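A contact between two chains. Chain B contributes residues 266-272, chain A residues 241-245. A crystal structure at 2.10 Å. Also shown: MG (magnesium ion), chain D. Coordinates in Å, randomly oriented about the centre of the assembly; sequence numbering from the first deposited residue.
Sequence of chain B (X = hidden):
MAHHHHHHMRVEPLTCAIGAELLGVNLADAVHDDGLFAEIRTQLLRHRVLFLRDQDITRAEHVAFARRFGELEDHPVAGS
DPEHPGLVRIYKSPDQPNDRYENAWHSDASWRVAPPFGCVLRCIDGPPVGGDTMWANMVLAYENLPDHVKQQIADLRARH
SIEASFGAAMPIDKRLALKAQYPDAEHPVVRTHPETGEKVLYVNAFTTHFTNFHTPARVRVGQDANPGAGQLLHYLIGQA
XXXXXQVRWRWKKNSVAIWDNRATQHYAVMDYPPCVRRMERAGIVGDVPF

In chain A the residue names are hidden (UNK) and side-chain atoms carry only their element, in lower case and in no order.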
ATOM      1  N   HIS B 266      -4.129   5.147  -9.638  1.00 34.39           N
ATOM      2  CA  HIS B 266      -2.834   4.490  -9.684  1.00 35.42           C
ATOM      3  C   HIS B 266      -1.792   5.372  -9.011  1.00 37.75           C
ATOM      4  O   HIS B 266      -2.026   6.549  -8.718  1.00 36.01           O
ATOM      5  CB  HIS B 266      -2.418   4.128 -11.115  1.00 37.43           C
ATOM      6  CG  HIS B 266      -2.381   5.295 -12.046  1.00 53.38           C
ATOM      7  ND1 HIS B 266      -3.467   5.665 -12.811  1.00 59.23           N
ATOM      8  CD2 HIS B 266      -1.392   6.170 -12.344  1.00 59.06           C
ATOM      9  CE1 HIS B 266      -3.146   6.717 -13.543  1.00 63.02           C
ATOM     10  NE2 HIS B 266      -1.893   7.044 -13.281  1.00 65.82           N
ATOM     11  N   TYR B 267      -0.639   4.763  -8.763  1.00 38.01           N
ATOM     12  CA  TYR B 267       0.447   5.375  -8.014  1.00 35.85           C
ATOM     13  C   TYR B 267       1.745   4.829  -8.582  1.00 37.14           C
ATOM     14  O   TYR B 267       1.960   3.612  -8.548  1.00 38.00           O
ATOM     15  CB  TYR B 267       0.306   5.033  -6.533  1.00 29.99           C
ATOM     16  CG  TYR B 267       1.183   5.788  -5.556  1.00 33.27           C
ATOM     17  CD1 TYR B 267       0.618   6.608  -4.590  1.00 31.12           C
ATOM     18  CD2 TYR B 267       2.570   5.627  -5.546  1.00 32.61           C
ATOM     19  CE1 TYR B 267       1.414   7.295  -3.660  1.00 28.35           C
ATOM     20  CE2 TYR B 267       3.375   6.300  -4.598  1.00 29.37           C
ATOM     21  CZ  TYR B 267       2.786   7.131  -3.673  1.00 34.55           C
ATOM     22  OH  TYR B 267       3.557   7.788  -2.737  1.00 33.60           O
ATOM     23  N   ALA B 268       2.592   5.711  -9.118  1.00 35.22           N
ATOM     24  CA  ALA B 268       3.910   5.319  -9.611  1.00 35.41           C
ATOM     25  C   ALA B 268       4.911   5.427  -8.458  1.00 36.37           C
ATOM     26  O   ALA B 268       5.285   6.527  -8.050  1.00 38.28           O
ATOM     27  CB  ALA B 268       4.329   6.190 -10.797  1.00 36.49           C
ATOM     28  N   VAL B 269       5.361   4.287  -7.940  1.00 33.47           N
ATOM     29  CA  VAL B 269       6.232   4.307  -6.777  1.00 32.87           C
ATOM     30  C   VAL B 269       7.576   4.903  -7.154  1.00 34.11           C
ATOM     31  O   VAL B 269       8.208   4.489  -8.132  1.00 36.10           O
ATOM     32  CB  VAL B 269       6.390   2.899  -6.198  1.00 38.11           C
ATOM     33  CG1 VAL B 269       7.201   2.961  -4.911  1.00 40.78           C
ATOM     34  CG2 VAL B 269       5.013   2.301  -5.942  1.00 34.26           C
ATOM     35  N   MET B 270       8.033   5.866  -6.361  1.00 37.35           N
ATOM     36  CA  MET B 270       9.264   6.574  -6.677  1.00 47.21           C
ATOM     37  C   MET B 270      10.324   6.210  -5.642  1.00 48.90           C
ATOM     38  O   MET B 270      10.839   7.086  -4.935  1.00 44.36           O
ATOM     39  CB  MET B 270       9.002   8.079  -6.705  1.00 53.11           C
ATOM     40  CG  MET B 270       9.679   8.831  -7.835  1.00 73.31           C
ATOM     41  SD  MET B 270       8.454   9.799  -8.748  1.00 81.97           S
ATOM     42  CE  MET B 270       9.502  11.045  -9.506  1.00 90.98           C
ATOM     43  N   ASP B 271      10.631   4.914  -5.543  1.00 44.89           N
ATOM     44  CA  ASP B 271      11.634   4.384  -4.628  1.00 49.03           C
ATOM     45  C   ASP B 271      13.029   4.356  -5.232  1.00 51.65           C
ATOM     46  O   ASP B 271      13.975   3.975  -4.541  1.00 50.14           O
ATOM     47  CB  ASP B 271      11.252   2.958  -4.178  1.00 48.75           C
ATOM     48  CG  ASP B 271      11.102   1.982  -5.354  1.00 50.06           C
ATOM     49  OD1 ASP B 271      10.789   2.441  -6.482  1.00 50.49           O
ATOM     50  OD2 ASP B 271      11.301   0.758  -5.165  1.00 36.09           O
ATOM     51  N   TYR B 272      13.183   4.769  -6.467  1.00 57.23           N
ATOM     52  CA  TYR B 272      14.459   4.507  -7.110  1.00 69.43           C
ATOM     53  C   TYR B 272      15.332   5.756  -7.165  1.00 81.61           C
ATOM     54  O   TYR B 272      14.828   6.878  -7.282  1.00 77.12           O
ATOM     55  CB  TYR B 272      14.248   3.957  -8.528  1.00 72.46           C
ATOM     56  CG  TYR B 272      13.239   4.715  -9.378  1.00 75.72           C
ATOM     57  CD1 TYR B 272      13.649   5.667 -10.310  1.00 81.64           C
ATOM     58  CD2 TYR B 272      11.876   4.455  -9.268  1.00 70.06           C
ATOM     59  CE1 TYR B 272      12.724   6.347 -11.092  1.00 83.67           C
ATOM     60  CE2 TYR B 272      10.951   5.129 -10.040  1.00 74.17           C
ATOM     61  CZ  TYR B 272      11.375   6.072 -10.950  1.00 83.42           C
ATOM     62  OH  TYR B 272      10.438   6.737 -11.716  1.00 89.39           O
TER
ATOM     63  N   UNK A 241       1.912   3.941   5.517  1.00 27.38           N
ATOM     64  CA  UNK A 241       1.053   3.766   4.356  1.00 27.48           C
ATOM     65  C   UNK A 241       1.675   4.307   3.058  1.00 33.62           C
ATOM     66  O   UNK A 241       1.012   4.296   2.010  1.00 34.24           O
ATOM     67  c   UNK A 241      -0.308   4.415   4.619  1.00 23.13           C
ATOM     68  N   UNK A 242       2.928   4.746   3.086  1.00 32.57           N
ATOM     69  CA  UNK A 242       3.570   5.358   1.926  1.00 32.75           C
ATOM     70  C   UNK A 242       4.145   4.246   1.047  1.00 29.52           C
ATOM     71  O   UNK A 242       5.046   3.521   1.499  1.00 26.82           O
ATOM     72  c   UNK A 242       5.543   6.750   1.138  1.00 26.26           C
ATOM     73  c   UNK A 242       3.995   7.595   2.974  1.00 28.79           C
ATOM     74  c   UNK A 242       4.653   6.363   2.344  1.00 30.71           C
ATOM     75  c   UNK A 242       4.966   8.540   3.723  1.00 31.23           C
ATOM     76  N   UNK A 243       3.671   4.084  -0.190  1.00 29.18           N
ATOM     77  CA  UNK A 243       4.123   2.942  -0.997  1.00 28.17           C
ATOM     78  C   UNK A 243       5.625   2.880  -1.206  1.00 31.95           C
ATOM     79  O   UNK A 243       6.164   1.775  -1.368  1.00 29.64           O
ATOM     80  c   UNK A 243       3.371   3.135  -2.321  1.00 29.22           C
ATOM     81  c   UNK A 243       2.593   4.840  -0.847  1.00 29.92           C
ATOM     82  c   UNK A 243       2.117   3.881  -1.908  1.00 30.44           C
ATOM     83  N   UNK A 244       6.317   4.028  -1.185  1.00 32.18           N
ATOM     84  CA  UNK A 244       7.774   4.043  -1.335  1.00 31.56           C
ATOM     85  C   UNK A 244       8.483   3.180  -0.298  1.00 35.10           C
ATOM     86  O   UNK A 244       9.603   2.724  -0.539  1.00 32.27           O
ATOM     87  o   UNK A 244       6.840   7.233  -4.131  1.00 35.11           O
ATOM     88  c   UNK A 244       8.329   6.217  -2.572  1.00 31.76           C
ATOM     89  c   UNK A 244       8.304   5.476  -1.235  1.00 31.22           C
ATOM     90  c   UNK A 244       6.959   6.726  -2.992  1.00 35.01           C
ATOM     91  o   UNK A 244       6.002   6.618  -2.174  1.00 30.90           O
ATOM     92  N   UNK A 245       7.871   2.958   0.857  1.00 36.56           N
ATOM     93  CA  UNK A 245       8.515   2.220   1.943  1.00 35.03           C
ATOM     94  C   UNK A 245       8.094   0.762   1.988  1.00 32.72           C
ATOM     95  O   UNK A 245       8.487   0.043   2.917  1.00 36.30           O
ATOM     96  c   UNK A 245       7.974   6.503   4.361  1.00 30.08           C
ATOM     97  c   UNK A 245       9.454   4.939   2.593  1.00 34.43           C
ATOM     98  c   UNK A 245       8.970   7.084   3.568  1.00 31.52           C
ATOM     99  c   UNK A 245       9.706   6.320   2.673  1.00 33.74           C
ATOM    100  c   UNK A 245       7.724   5.148   4.268  1.00 25.27           C
ATOM    101  c   UNK A 245       8.456   4.341   3.383  1.00 32.65           C
ATOM    102  o   UNK A 245       9.206   8.437   3.676  1.00 33.70           O
ATOM    103  c   UNK A 245       8.178   2.863   3.298  1.00 30.37           C
TER
HETATM  104 MG    MG D 300      -0.788   8.767 -13.830  1.00 47.71          MG

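Position 241 of chain A carries a single side-chain atom, a carbon bonded to CA, with nothing beyond it. It lies out of reach of the chain B stretch, so the assignment rests on the atom count alone. A lone CB identifies alanine, Ala241(A).

Position 242 has four side-chain carbons and no heteroatom. The chain forks at the first carbon, and one arm is two carbons long while the other stops after one. The one-carbon arm only grazes the hydroxyl of Tyr267(B). Branching at CB with unequal arms is the mark of isoleucine. Ile242(A) adopts an m, t rotamer, and its CG2 comes to 4.5 Å from OH of Tyr267(B). Its backbone is more telling, because O of Ile242(A) accepts a hydrogen bond from N of residue 245 at 3.0 Å, closing the tight turn that presents the two intervening positions to chain B.

At position 243 there are three side-chain carbons, and they close a ring onto the backbone N. One of them sits over a face of the Tyr267(B) ring, and another packs against Val269(B). Only proline has a side chain that returns to its own nitrogen. In Pro243(A), with a C-gamma exo pucker, CG lies 3.7 Å from the centroid of the Tyr267(B) ring and 10° off the ring normal, a CH-pi contact almost directly above the aromatic face. CD approaches CZ of Tyr267(B) to 3.6 Å, and CB lies 4.1 Å from CG2 of Val269(B).

Position 244 shows three carbons in an unbranched row, the third bearing two oxygens. One oxygen is close to the hydroxyl of Tyr267(B) and the other to the backbone N of Met270(B). A carboxylate at the end of a chain of this length belongs to glutamate. The CA-to-CB bond of Glu244(A) points sideways, but the chi1 m and chi2 p torsions bring the end of the side chain nearer to chain B. There OH of Tyr267(B) donates a hydrogen bond to OE1 at 2.8 Å, while N of Met270(B) donates one to OE2 at 2.9 Å, with an N-H...acceptor angle of 157°.

Position 245 has one carbon followed by a ring of six carbons that bears one oxygen, and its side chain makes no contact with the chain B stretch. A hydroxylated six-membered ring is that of tyrosine, and Tyr245(A) contributes to the turn through its backbone N rather than to the contact.

The contact thus depends on two adjacent residues of a short 3-10 segment. Pro243(A) covers a face of the Tyr267(B) ring, while OE1 of Glu244(A) meets the same residue at the ring edge, near its plane, so that one aromatic side chain is held by both packing and hydrogen bonding. The second carboxylate oxygen reaches the main chain just beyond the strand, and Val269(B) packs beside them, its CG1 lying 3.8 Å from CA of Glu244(A). Together the two stretches bury 292 Å².

Chain A, residues 241-245: AIPEY
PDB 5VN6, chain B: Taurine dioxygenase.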